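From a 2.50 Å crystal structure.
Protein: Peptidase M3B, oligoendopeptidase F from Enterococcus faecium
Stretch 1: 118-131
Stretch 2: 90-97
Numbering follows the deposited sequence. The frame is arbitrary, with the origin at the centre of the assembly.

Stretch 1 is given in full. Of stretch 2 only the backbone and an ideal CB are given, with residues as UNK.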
# COMPACT_ATOMS: atom_id res chain seq x y z
N HIS A 118 6.20 1.47 -36.00
CA HIS A 118 6.69 0.66 -34.89
C HIS A 118 5.83 0.80 -33.63
O HIS A 118 5.66 -0.15 -32.86
CB HIS A 118 8.17 0.97 -34.64
CG HIS A 118 8.53 1.17 -33.20
ND1 HIS A 118 8.84 0.13 -32.36
CD2 HIS A 118 8.63 2.30 -32.46
CE1 HIS A 118 9.12 0.60 -31.16
NE2 HIS A 118 8.99 1.92 -31.19
N TYR A 119 5.26 1.98 -33.43
CA TYR A 119 4.37 2.19 -32.29
C TYR A 119 3.00 1.55 -32.53
O TYR A 119 2.44 0.91 -31.63
CB TYR A 119 4.22 3.67 -31.97
CG TYR A 119 3.12 3.97 -30.99
CD1 TYR A 119 3.30 3.76 -29.63
CD2 TYR A 119 1.89 4.45 -31.43
CE1 TYR A 119 2.28 4.02 -28.72
CE2 TYR A 119 0.87 4.72 -30.54
CZ TYR A 119 1.06 4.50 -29.18
OH TYR A 119 0.05 4.77 -28.28
N ILE A 120 2.47 1.71 -33.73
CA ILE A 120 1.20 1.09 -34.10
C ILE A 120 1.34 -0.44 -34.20
O ILE A 120 0.40 -1.18 -33.95
CB ILE A 120 0.65 1.67 -35.42
CG1 ILE A 120 0.27 3.14 -35.21
CG2 ILE A 120 -0.56 0.88 -35.91
CD1 ILE A 120 -0.53 3.38 -33.94
N GLN A 121 2.54 -0.90 -34.56
CA GLN A 121 2.84 -2.32 -34.66
C GLN A 121 2.70 -3.03 -33.32
O GLN A 121 2.12 -4.11 -33.25
CB GLN A 121 4.26 -2.52 -35.21
CG GLN A 121 4.58 -3.96 -35.57
CD GLN A 121 3.93 -4.36 -36.88
OE1 GLN A 121 4.43 -4.04 -37.96
NE2 GLN A 121 2.81 -5.07 -36.79
N GLN A 122 3.25 -2.43 -32.26
CA GLN A 122 3.18 -3.01 -30.93
C GLN A 122 1.74 -3.21 -30.53
O GLN A 122 1.37 -4.26 -30.01
CB GLN A 122 3.85 -2.11 -29.89
CG GLN A 122 5.29 -2.48 -29.56
CD GLN A 122 6.15 -2.65 -30.80
OE1 GLN A 122 5.88 -3.49 -31.66
NE2 GLN A 122 7.21 -1.85 -30.89
N ILE A 123 0.94 -2.19 -30.80
CA ILE A 123 -0.45 -2.22 -30.41
C ILE A 123 -1.18 -3.35 -31.11
O ILE A 123 -1.86 -4.13 -30.45
CB ILE A 123 -1.14 -0.88 -30.67
CG1 ILE A 123 -0.52 0.19 -29.78
CG2 ILE A 123 -2.64 -1.01 -30.41
CD1 ILE A 123 -0.91 1.57 -30.15
N VAL A 124 -1.00 -3.44 -32.43
CA VAL A 124 -1.59 -4.51 -33.24
C VAL A 124 -1.15 -5.90 -32.79
O VAL A 124 -1.94 -6.85 -32.79
CB VAL A 124 -1.25 -4.31 -34.74
CG1 VAL A 124 -1.50 -5.59 -35.56
CG2 VAL A 124 -2.03 -3.14 -35.32
N ASP A 125 0.11 -6.01 -32.39
CA ASP A 125 0.66 -7.29 -31.94
C ASP A 125 0.20 -7.62 -30.53
O ASP A 125 0.48 -8.69 -30.01
CB ASP A 125 2.19 -7.25 -31.95
CG ASP A 125 2.78 -7.30 -33.34
OD1 ASP A 125 3.96 -6.93 -33.47
OD2 ASP A 125 2.07 -7.72 -34.29
N ASN A 126 -0.51 -6.69 -29.90
CA ASN A 126 -0.85 -6.82 -28.50
C ASN A 126 -2.37 -6.85 -28.36
O ASN A 126 -2.92 -6.65 -27.28
CB ASN A 126 -0.28 -5.63 -27.75
CG ASN A 126 0.17 -5.97 -26.37
OD1 ASN A 126 0.08 -5.14 -25.46
ND2 ASN A 126 0.67 -7.19 -26.19
N ARG A 127 -3.01 -7.10 -29.49
CA ARG A 127 -4.46 -7.17 -29.60
C ARG A 127 -5.10 -7.96 -28.47
O ARG A 127 -6.13 -7.55 -27.92
CB ARG A 127 -4.79 -7.84 -30.94
CG ARG A 127 -6.20 -7.64 -31.44
CD ARG A 127 -6.36 -8.15 -32.87
NE ARG A 127 -6.07 -7.15 -33.91
CZ ARG A 127 -6.82 -6.08 -34.16
NH1 ARG A 127 -7.89 -5.82 -33.42
NH2 ARG A 127 -6.50 -5.25 -35.13
N ALA A 128 -4.48 -9.08 -28.11
CA ALA A 128 -5.04 -9.97 -27.10
C ALA A 128 -4.93 -9.44 -25.67
O ALA A 128 -5.54 -9.98 -24.76
CB ALA A 128 -4.38 -11.35 -27.19
N HIS A 129 -4.15 -8.39 -25.47
CA HIS A 129 -3.89 -7.93 -24.12
C HIS A 129 -4.35 -6.52 -23.90
O HIS A 129 -4.22 -5.98 -22.81
CB HIS A 129 -2.40 -8.08 -23.78
CG HIS A 129 -1.87 -9.44 -24.06
ND1 HIS A 129 -2.17 -10.53 -23.27
CD2 HIS A 129 -1.07 -9.90 -25.05
CE1 HIS A 129 -1.57 -11.61 -23.77
NE2 HIS A 129 -0.89 -11.25 -24.85
N VAL A 130 -4.92 -5.92 -24.95
CA VAL A 130 -5.58 -4.63 -24.80
C VAL A 130 -7.06 -4.87 -24.57
O VAL A 130 -7.65 -5.75 -25.18
CB VAL A 130 -5.37 -3.73 -26.02
CG1 VAL A 130 -6.12 -2.42 -25.84
CG2 VAL A 130 -3.89 -3.49 -26.24
N LEU A 131 -7.67 -4.08 -23.69
CA LEU A 131 -9.03 -4.33 -23.24
C LEU A 131 -9.98 -3.33 -23.88
O LEU A 131 -9.62 -2.67 -24.85
CB LEU A 131 -9.10 -4.29 -21.71
CG LEU A 131 -8.27 -5.39 -21.01
CD1 LEU A 131 -8.29 -5.24 -19.51
CD2 LEU A 131 -8.75 -6.78 -21.39
N UNK A 90 -8.90 5.58 -24.20
CA UNK A 90 -9.78 5.10 -25.27
C UNK A 90 -8.97 4.76 -26.53
O UNK A 90 -9.44 4.06 -27.42
CB UNK A 90 -10.85 6.15 -25.59
N UNK A 91 -7.74 5.26 -26.56
CA UNK A 91 -6.93 5.29 -27.77
C UNK A 91 -6.59 3.92 -28.39
O UNK A 91 -6.91 3.68 -29.56
CB UNK A 91 -5.62 6.02 -27.46
N UNK A 92 -5.97 3.03 -27.62
CA UNK A 92 -5.60 1.70 -28.14
C UNK A 92 -6.81 0.78 -28.46
O UNK A 92 -6.82 0.09 -29.48
CB UNK A 92 -4.70 1.00 -27.12
N UNK A 93 -7.80 0.74 -27.56
CA UNK A 93 -9.05 0.08 -27.89
C UNK A 93 -9.64 0.57 -29.21
O UNK A 93 -10.11 -0.24 -30.01
CB UNK A 93 -10.06 0.29 -26.76
N UNK A 94 -9.61 1.88 -29.45
CA UNK A 94 -10.19 2.39 -30.70
C UNK A 94 -9.34 2.08 -31.92
O UNK A 94 -9.87 1.81 -32.98
CB UNK A 94 -10.39 3.90 -30.60
N UNK A 95 -8.02 2.12 -31.76
CA UNK A 95 -7.15 1.68 -32.84
C UNK A 95 -7.54 0.26 -33.20
O UNK A 95 -7.73 -0.07 -34.36
CB UNK A 95 -5.67 1.77 -32.45
N UNK A 96 -7.70 -0.57 -32.17
CA UNK A 96 -7.96 -1.99 -32.36
C UNK A 96 -9.37 -2.33 -32.88
O UNK A 96 -9.63 -3.48 -33.22
CB UNK A 96 -7.73 -2.71 -31.03
N UNK A 97 -10.26 -1.35 -32.96
CA UNK A 97 -11.58 -1.61 -33.54
C UNK A 97 -11.48 -1.58 -35.05
O UNK A 97 -12.37 -2.06 -35.75
CB UNK A 97 -12.61 -0.59 -33.05

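Stretch 1 presents a helix, 118-124, followed by a looser segment, and the helix of stretch 2 crosses the first at about 80°. Positions 92, 95 and 96 point toward stretch 1, while 91 and 93 meet it from the side.

At position 90 nothing of stretch 1 lies within 5.5 Å of the ideal CB, so stretch 1 sets no preference. It is Trp90, whose NE1 is hydrogen-bonded elsewhere in the structure.

Position 91 points sideways, again with no neighbour near its CB. A small side chain would stop short of stretch 1; a long apolar or aromatic one could reach the tyrosine. Phe91, with chi1 t, does so: its CE2 lies 3.1 Å from Tyr119 OH and 3.7 Å from Tyr119 CE2, and the two rings meet edge to edge.

Position 92 points toward stretch 1, its ideal CB 3.9 Å from Val130 CG1 and 4.4 Å from Ile123 CG2. These neighbours favour an apolar chain, although a long flexible one could lay its methylenes here and carry a polar end onward. The residue is Glu92. Its carboxylate packs largely against apolar carbons, with OE1 3.6 Å from Val130 CG2 and OE2 4.0 Å from Ile123 CG1; Tyr119 OH is 4.1 Å from OE2, and no salt bridge forms with stretch 1.

Position 93 has phi of -52°, which a proline ring tolerates, and its ideal CB is 3.6 Å from Leu131 O. A compact side chain fits beside that carbonyl; alanine or proline would serve. Pro93 places CG 3.4 Å from Leu131 O and CD 4.0 Å from Val130 CG1. Having no amide hydrogen, it could not donate a backbone hydrogen bond.

Position 94 is out of reach of stretch 1, which leaves the choice open; it is Glu94.

Position 95 points toward the isoleucines of the first helix, with its ideal CB 4.6 Å from Ile123 CG2. Leucine, isoleucine or methionine could bridge the gap. Ile95 extends CD1 to 3.7 Å from Ile123 CD1 and 4.0 Å from Ile120 CD1.

Position 96 looks into a pocket between Ile123, Arg127 and Val130, where a branched apolar chain such as leucine, or methionine, would suit. Leu96 loses the most surface to the contact, 124 Å². Its CD1 meets Val130 CB at 3.6 Å, while CD2 lies 3.9 Å from Ile123 CG2 and covers one face of the Arg127 guanidinium. Its backbone accepts the one hydrogen bond between the stretches, from Arg127 NH1 to Leu96 O at 2.9 Å.

Position 97 points away, so a polar chain is acceptable; it is Gln97, which touches nothing in stretch 1.

Stretch 2, residues 90-97: WFEPEILQ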
# COMPACT_ATOMS: atom_id res chain seq x y z
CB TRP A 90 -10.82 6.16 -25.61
CG TRP A 90 -10.17 7.47 -25.94
CD1 TRP A 90 -9.95 8.51 -25.08
CD2 TRP A 90 -9.64 7.86 -27.20
NE1 TRP A 90 -9.32 9.53 -25.74
CE2 TRP A 90 -9.11 9.16 -27.04
CE3 TRP A 90 -9.57 7.24 -28.46
CZ2 TRP A 90 -8.49 9.85 -28.09
CZ3 TRP A 90 -8.96 7.93 -29.50
CH2 TRP A 90 -8.43 9.22 -29.31
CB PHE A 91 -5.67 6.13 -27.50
CG PHE A 91 -4.72 6.20 -28.64
CD1 PHE A 91 -5.11 6.72 -29.86
CD2 PHE A 91 -3.42 5.76 -28.50
CE1 PHE A 91 -4.23 6.79 -30.92
CE2 PHE A 91 -2.54 5.83 -29.55
CZ PHE A 91 -2.94 6.35 -30.77
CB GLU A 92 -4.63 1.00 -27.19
CG GLU A 92 -3.36 1.80 -26.93
CD GLU A 92 -2.26 0.98 -26.24
OE1 GLU A 92 -2.51 -0.19 -25.86
OE2 GLU A 92 -1.14 1.50 -26.08
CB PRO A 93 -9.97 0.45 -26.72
CG PRO A 93 -8.99 0.59 -25.56
CD PRO A 93 -7.78 1.23 -26.17
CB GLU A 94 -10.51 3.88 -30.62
CG GLU A 94 -11.74 4.18 -29.81
CD GLU A 94 -12.35 5.53 -30.15
OE1 GLU A 94 -13.19 5.99 -29.35
OE2 GLU A 94 -11.99 6.10 -31.22
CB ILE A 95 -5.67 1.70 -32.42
CG1 ILE A 95 -5.16 3.14 -32.37
CG2 ILE A 95 -4.83 0.90 -33.41
CD1 ILE A 95 -3.84 3.27 -31.68
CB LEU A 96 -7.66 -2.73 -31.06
CG LEU A 96 -6.16 -2.79 -30.75
CD1 LEU A 96 -5.90 -3.64 -29.54
CD2 LEU A 96 -5.42 -3.34 -31.96
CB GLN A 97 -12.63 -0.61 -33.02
CG GLN A 97 -13.26 -1.05 -31.69
CD GLN A 97 -14.00 0.08 -31.00
OE1 GLN A 97 -13.67 1.25 -31.15
NE2 GLN A 97 -15.02 -0.28 -30.24
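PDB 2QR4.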